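Local atomic coordinates of fatty acyl CoA synthetase FADD13 (FATTY-ACYL-CoA SYNTHETASE) (Mycobacterium tuberculosis, PDB entry 3R44), a protein that belongs to the AMP-binding (ANL) enzyme superfamily, with a large AMP-binding domain followed by a smaller C-terminal domain. Residues Thr100-Leu111 with Ser125-Gln135. Sequence-based numbering, arbitrary orientation.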
ATOM      1  N   THR A 100      10.177  -2.018   8.117  1.00 18.58           N
ATOM      2  CA  THR A 100      11.113  -2.687   9.018  1.00 20.21           C
ATOM      3  C   THR A 100      11.678  -4.015   8.486  1.00 21.58           C
ATOM      4  O   THR A 100      12.423  -4.703   9.211  1.00 22.66           O
ATOM      5  CB  THR A 100      10.430  -3.012  10.329  1.00 20.07           C
ATOM      6  OG1 THR A 100       9.254  -3.775  10.043  1.00 19.82           O
ATOM      7  CG2 THR A 100      10.008  -1.772  11.037  1.00 19.18           C
ATOM      8  N   ARG A 101      11.301  -4.401   7.262  1.00 21.82           N
ATOM      9  CA  ARG A 101      11.881  -5.571   6.577  1.00 23.99           C
ATOM     10  C   ARG A 101      13.055  -5.201   5.695  1.00 23.70           C
ATOM     11  O   ARG A 101      13.731  -6.076   5.173  1.00 24.27           O
ATOM     12  CB  ARG A 101      10.825  -6.303   5.715  1.00 24.59           C
ATOM     13  CG  ARG A 101       9.600  -6.830   6.486  1.00 28.48           C
ATOM     14  N   LEU A 102      13.294  -3.906   5.490  1.00 22.53           N
ATOM     15  CA  LEU A 102      14.379  -3.474   4.619  1.00 23.46           C
ATOM     16  C   LEU A 102      15.706  -3.672   5.305  1.00 25.13           C
ATOM     17  O   LEU A 102      15.806  -3.593   6.525  1.00 24.80           O
ATOM     18  CB  LEU A 102      14.224  -2.021   4.241  1.00 22.05           C
ATOM     19  CG  LEU A 102      13.075  -1.665   3.310  1.00 20.49           C
ATOM     20  CD1 LEU A 102      12.911  -0.130   3.219  1.00 21.30           C
ATOM     21  CD2 LEU A 102      13.174  -2.269   1.927  1.00 24.73           C
ATOM     22  N   ALA A 103      16.723  -3.947   4.484  1.00 26.35           N
ATOM     23  CA  ALA A 103      18.087  -4.116   4.940  1.00 26.55           C
ATOM     24  C   ALA A 103      18.709  -2.767   5.246  1.00 25.82           C
ATOM     25  O   ALA A 103      18.227  -1.724   4.803  1.00 24.88           O
ATOM     26  CB  ALA A 103      18.911  -4.842   3.875  1.00 27.25           C
ATOM     27  N   ALA A 104      19.798  -2.804   5.989  1.00 26.92           N
ATOM     28  CA  ALA A 104      20.485  -1.586   6.433  1.00 26.68           C
ATOM     29  C   ALA A 104      20.872  -0.532   5.340  1.00 27.07           C
ATOM     30  O   ALA A 104      20.711   0.669   5.555  1.00 26.23           O
ATOM     31  CB  ALA A 104      21.677  -1.964   7.306  1.00 28.32           C
ATOM     32  N   PRO A 105      21.358  -0.966   4.165  1.00 26.61           N
ATOM     33  CA  PRO A 105      21.691   0.002   3.096  1.00 26.53           C
ATOM     34  C   PRO A 105      20.464   0.739   2.529  1.00 24.34           C
ATOM     35  O   PRO A 105      20.538   1.901   2.166  1.00 21.74           O
ATOM     36  CB  PRO A 105      22.347  -0.902   2.031  1.00 28.62           C
ATOM     37  CG  PRO A 105      22.856  -2.068   2.819  1.00 28.93           C
ATOM     38  CD  PRO A 105      21.768  -2.330   3.783  1.00 28.68           C
ATOM     39  N   GLU A 106      19.331   0.048   2.459  1.00 22.51           N
ATOM     40  CA  GLU A 106      18.107   0.642   1.957  1.00 22.71           C
ATOM     41  C   GLU A 106      17.555   1.652   2.982  1.00 21.06           C
ATOM     42  O   GLU A 106      17.083   2.757   2.617  1.00 17.49           O
ATOM     43  CB  GLU A 106      17.099  -0.481   1.635  1.00 24.08           C
ATOM     44  CG  GLU A 106      17.450  -1.243   0.337  1.00 29.97           C
ATOM     45  CD  GLU A 106      18.477  -2.403   0.484  1.00 39.65           C
ATOM     46  OE1 GLU A 106      19.029  -2.665   1.591  1.00 41.35           O
ATOM     47  OE2 GLU A 106      18.751  -3.072  -0.549  1.00 45.56           O
ATOM     48  N   VAL A 107      17.631   1.282   4.263  1.00 20.39           N
ATOM     49  CA  VAL A 107      17.216   2.196   5.342  1.00 18.97           C
ATOM     50  C   VAL A 107      18.117   3.421   5.379  1.00 19.57           C
ATOM     51  O   VAL A 107      17.601   4.542   5.469  1.00 15.97           O
ATOM     52  CB  VAL A 107      17.088   1.521   6.709  1.00 20.29           C
ATOM     53  CG1 VAL A 107      16.770   2.536   7.788  1.00 19.06           C
ATOM     54  CG2 VAL A 107      16.002   0.384   6.681  1.00 19.15           C
ATOM     55  N   SER A 108      19.427   3.212   5.189  1.00 20.97           N
ATOM     56  CA  SER A 108      20.404   4.313   5.158  1.00 21.12           C
ATOM     57  C   SER A 108      20.115   5.251   3.988  1.00 20.31           C
ATOM     58  O   SER A 108      20.114   6.465   4.120  1.00 20.00           O
ATOM     59  CB  SER A 108      21.876   3.799   5.107  1.00 23.00           C
ATOM     60  OG  SER A 108      22.704   4.844   5.557  1.00 24.46           O
ATOM     61  N   PHE A 109      19.760   4.684   2.852  1.00 20.15           N
ATOM     62  CA  PHE A 109      19.378   5.534   1.739  1.00 19.54           C
ATOM     63  C   PHE A 109      18.221   6.457   2.056  1.00 16.97           C
ATOM     64  O   PHE A 109      18.255   7.668   1.758  1.00 17.11           O
ATOM     65  CB  PHE A 109      19.026   4.712   0.506  1.00 19.73           C
ATOM     66  CG  PHE A 109      18.546   5.551  -0.619  1.00 19.49           C
ATOM     67  CD1 PHE A 109      19.437   6.248  -1.415  1.00 24.90           C
ATOM     68  CD2 PHE A 109      17.192   5.684  -0.859  1.00 21.48           C
ATOM     69  CE1 PHE A 109      18.960   7.064  -2.445  1.00 26.66           C
ATOM     70  CE2 PHE A 109      16.706   6.495  -1.860  1.00 23.91           C
ATOM     71  CZ  PHE A 109      17.594   7.176  -2.671  1.00 22.81           C
ATOM     72  N   ILE A 110      17.170   5.873   2.609  1.00 16.03           N
ATOM     73  CA  ILE A 110      15.954   6.598   2.934  1.00 15.31           C
ATOM     74  C   ILE A 110      16.197   7.711   3.910  1.00 15.84           C
ATOM     75  O   ILE A 110      15.692   8.828   3.710  1.00 16.53           O
ATOM     76  CB  ILE A 110      14.863   5.629   3.501  1.00 15.60           C
ATOM     77  CG1 ILE A 110      14.400   4.745   2.353  1.00 14.33           C
ATOM     78  CG2 ILE A 110      13.712   6.385   4.145  1.00 14.68           C
ATOM     79  CD1 ILE A 110      13.355   3.571   2.812  1.00 14.96           C
ATOM     80  N   LEU A 111      16.986   7.413   4.962  1.00 16.38           N
ATOM     81  CA  LEU A 111      17.365   8.428   5.951  1.00 16.79           C
ATOM     82  C   LEU A 111      18.133   9.569   5.351  1.00 18.63           C
ATOM     83  O   LEU A 111      17.872  10.702   5.710  1.00 17.15           O
ATOM     84  CB  LEU A 111      18.110   7.814   7.139  1.00 17.04           C
ATOM     85  CG  LEU A 111      17.342   6.793   7.990  1.00 15.50           C
ATOM     86  CD1 LEU A 111      18.302   6.265   9.038  1.00 17.74           C
ATOM     87  CD2 LEU A 111      16.101   7.442   8.692  1.00 16.51           C
ATOM     88  N   SER A 125      14.215  -3.456  15.259  1.00 26.07           N
ATOM     89  CA  SER A 125      15.061  -2.753  14.291  1.00 25.48           C
ATOM     90  C   SER A 125      16.410  -2.341  14.838  1.00 25.90           C
ATOM     91  O   SER A 125      17.227  -1.761  14.103  1.00 25.84           O
ATOM     92  CB  SER A 125      14.349  -1.510  13.815  1.00 24.50           C
ATOM     93  OG  SER A 125      13.189  -1.927  13.121  1.00 23.56           O
ATOM     94  N   ALA A 126      16.676  -2.638  16.101  1.00 26.54           N
ATOM     95  CA  ALA A 126      17.989  -2.268  16.677  1.00 28.62           C
ATOM     96  C   ALA A 126      19.191  -2.769  15.832  1.00 29.74           C
ATOM     97  O   ALA A 126      20.166  -2.017  15.622  1.00 31.53           O
ATOM     98  CB  ALA A 126      18.107  -2.690  18.114  1.00 28.86           C
ATOM     99  N   PRO A 127      19.122  -3.991  15.289  1.00 30.75           N
ATOM    100  CA  PRO A 127      20.248  -4.413  14.476  1.00 32.08           C
ATOM    101  C   PRO A 127      20.486  -3.589  13.204  1.00 31.36           C
ATOM    102  O   PRO A 127      21.650  -3.356  12.851  1.00 31.46           O
ATOM    103  CB  PRO A 127      19.893  -5.866  14.109  1.00 33.17           C
ATOM    104  CG  PRO A 127      18.853  -6.268  15.092  1.00 32.76           C
ATOM    105  CD  PRO A 127      18.092  -5.035  15.331  1.00 30.77           C
ATOM    106  N   VAL A 128      19.423  -3.174  12.509  1.00 29.61           N
ATOM    107  CA  VAL A 128      19.581  -2.286  11.359  1.00 28.22           C
ATOM    108  C   VAL A 128      20.187  -0.940  11.749  1.00 27.67           C
ATOM    109  O   VAL A 128      21.115  -0.465  11.087  1.00 25.60           O
ATOM    110  CB  VAL A 128      18.230  -2.065  10.571  1.00 27.77           C
ATOM    111  CG1 VAL A 128      18.203  -0.750   9.864  1.00 28.30           C
ATOM    112  CG2 VAL A 128      17.993  -3.226   9.596  1.00 28.22           C
ATOM    113  N   ILE A 129      19.678  -0.352  12.828  1.00 26.56           N
ATOM    114  CA  ILE A 129      20.141   0.953  13.264  1.00 26.88           C
ATOM    115  C   ILE A 129      21.596   0.852  13.702  1.00 28.46           C
ATOM    116  O   ILE A 129      22.418   1.717  13.372  1.00 28.08           O
ATOM    117  CB  ILE A 129      19.258   1.532  14.405  1.00 26.14           C
ATOM    118  CG1 ILE A 129      17.867   1.870  13.902  1.00 24.26           C
ATOM    119  CG2 ILE A 129      19.989   2.727  15.081  1.00 25.09           C
ATOM    120  CD1 ILE A 129      17.796   2.906  12.688  1.00 22.19           C
ATOM    121  N   ASP A 130      21.932  -0.217  14.420  1.00 29.50           N
ATOM    122  CA  ASP A 130      23.317  -0.431  14.846  1.00 32.64           C
ATOM    123  C   ASP A 130      24.263  -0.498  13.655  1.00 33.08           C
ATOM    124  O   ASP A 130      25.294   0.176  13.633  1.00 33.85           O
ATOM    125  CB  ASP A 130      23.441  -1.716  15.671  1.00 33.74           C
ATOM    126  CG  ASP A 130      22.841  -1.572  17.072  1.00 37.25           C
ATOM    127  OD1 ASP A 130      22.498  -0.440  17.488  1.00 41.86           O
ATOM    128  OD2 ASP A 130      22.687  -2.597  17.761  1.00 43.39           O
ATOM    129  N   ALA A 131      23.876  -1.284  12.651  1.00 32.94           N
ATOM    130  CA  ALA A 131      24.676  -1.431  11.437  1.00 32.57           C
ATOM    131  C   ALA A 131      24.846  -0.041  10.792  1.00 31.82           C
ATOM    132  O   ALA A 131      25.945   0.333  10.371  1.00 31.16           O
ATOM    133  CB  ALA A 131      24.004  -2.424  10.461  1.00 31.97           C
ATOM    134  N   ILE A 132      23.759   0.724  10.721  1.00 29.85           N
ATOM    135  CA  ILE A 132      23.814   2.078  10.136  1.00 29.53           C
ATOM    136  C   ILE A 132      24.715   3.054  10.940  1.00 31.19           C
ATOM    137  O   ILE A 132      25.549   3.753  10.359  1.00 31.08           O
ATOM    138  CB  ILE A 132      22.415   2.714   9.920  1.00 27.17           C
ATOM    139  CG1 ILE A 132      21.589   1.890   8.923  1.00 24.60           C
ATOM    140  CG2 ILE A 132      22.584   4.152   9.396  1.00 26.98           C
ATOM    141  CD1 ILE A 132      20.149   2.337   8.774  1.00 23.60           C
ATOM    142  N   ARG A 133      24.562   3.084  12.261  1.00 32.56           N
ATOM    143  CA  ARG A 133      25.348   4.000  13.110  1.00 34.44           C
ATOM    144  C   ARG A 133      26.854   3.638  13.144  1.00 36.83           C
ATOM    145  O   ARG A 133      27.687   4.518  13.345  1.00 36.91           O
ATOM    146  CB  ARG A 133      24.777   4.067  14.535  1.00 35.25           C
ATOM    147  CG  ARG A 133      23.336   4.600  14.626  1.00 34.30           C
ATOM    148  CD  ARG A 133      22.937   4.891  16.070  1.00 37.46           C
ATOM    149  NE  ARG A 133      23.633   6.095  16.548  1.00 41.83           N
ATOM    150  CZ  ARG A 133      23.550   6.609  17.778  1.00 44.23           C
ATOM    151  NH1 ARG A 133      22.815   6.019  18.713  1.00 43.47           N
ATOM    152  NH2 ARG A 133      24.229   7.721  18.073  1.00 46.93           N
ATOM    153  N   ALA A 134      27.165   2.357  12.931  1.00 38.21           N
ATOM    154  CA  ALA A 134      28.531   1.838  12.770  1.00 40.81           C
ATOM    155  C   ALA A 134      29.272   2.264  11.466  1.00 42.32           C
ATOM    156  O   ALA A 134      30.492   2.255  11.449  1.00 43.08           O
ATOM    157  CB  ALA A 134      28.526   0.309  12.897  1.00 40.72           C
ATOM    158  N   GLN A 135      28.550   2.618  10.395  1.00 42.80           N
ATOM    159  CA  GLN A 135      29.145   3.228   9.172  1.00 44.36           C
ATOM    160  C   GLN A 135      30.139   4.368   9.518  1.00 45.85           C
ATOM    161  O   GLN A 135      29.955   5.093  10.503  1.00 46.36           O
ATOM    162  CB  GLN A 135      28.024   3.771   8.245  1.00 43.84           C
ATOM    163  CG  GLN A 135      27.274   2.722   7.362  1.00 45.67           C
ATOM    164  CD  GLN A 135      25.853   3.163   6.891  1.00 48.31           C
ATOM    165  OE1 GLN A 135      25.582   4.358   6.675  1.00 47.37           O
ATOM    166  NE2 GLN A 135      24.938   2.174   6.752  1.00 48.92           N
TER
HETATM  167  O   HOH W   1      14.167  -3.064  10.679  1.00 13.80           O
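Ile132 of helix 126-134 is a knob in a hole made by Ala104, Val107, Ser108 and Leu111 of helix 104-114. Its CG1 lies anti to its own carbonyl carbon (chi1 -63°), and the extended chain carries CD1 into the hole. Ile132 CD1 meets Val107 CG1 at 3.5 Å, the two side chains crossing at about a right angle. Ile132 CG2 lies 3.9 Å from Ser108 OG. One turn earlier, Val128 splits its two methyls. Val128 CG1 packs at a slant on Val107 CG2 (4.0 Å), while Val128 CG2 faces Leu102 O and Ala104 N. Ala104 CB touches Ala131 CB at 3.9 Å. Around these short side chains the segment axes pass 9.3 Å apart and cross at -68°. Polar links flank this apolar patch. Ser108 OG donates to Gln135 OE1 (3.1 Å), in the carbonyl plane and on a lone pair, with a C=O...donor angle of 114°. Beyond Val128, a water bridges Thr100 O and Ser125 OG. Trp145 of strand 144-147 touches Leu111 and Ile132. This is helix-helix packing within the AMP-binding enzyme region: the two helices are the connecting helices of successive beta-alpha-beta units of a four-stranded parallel sheet.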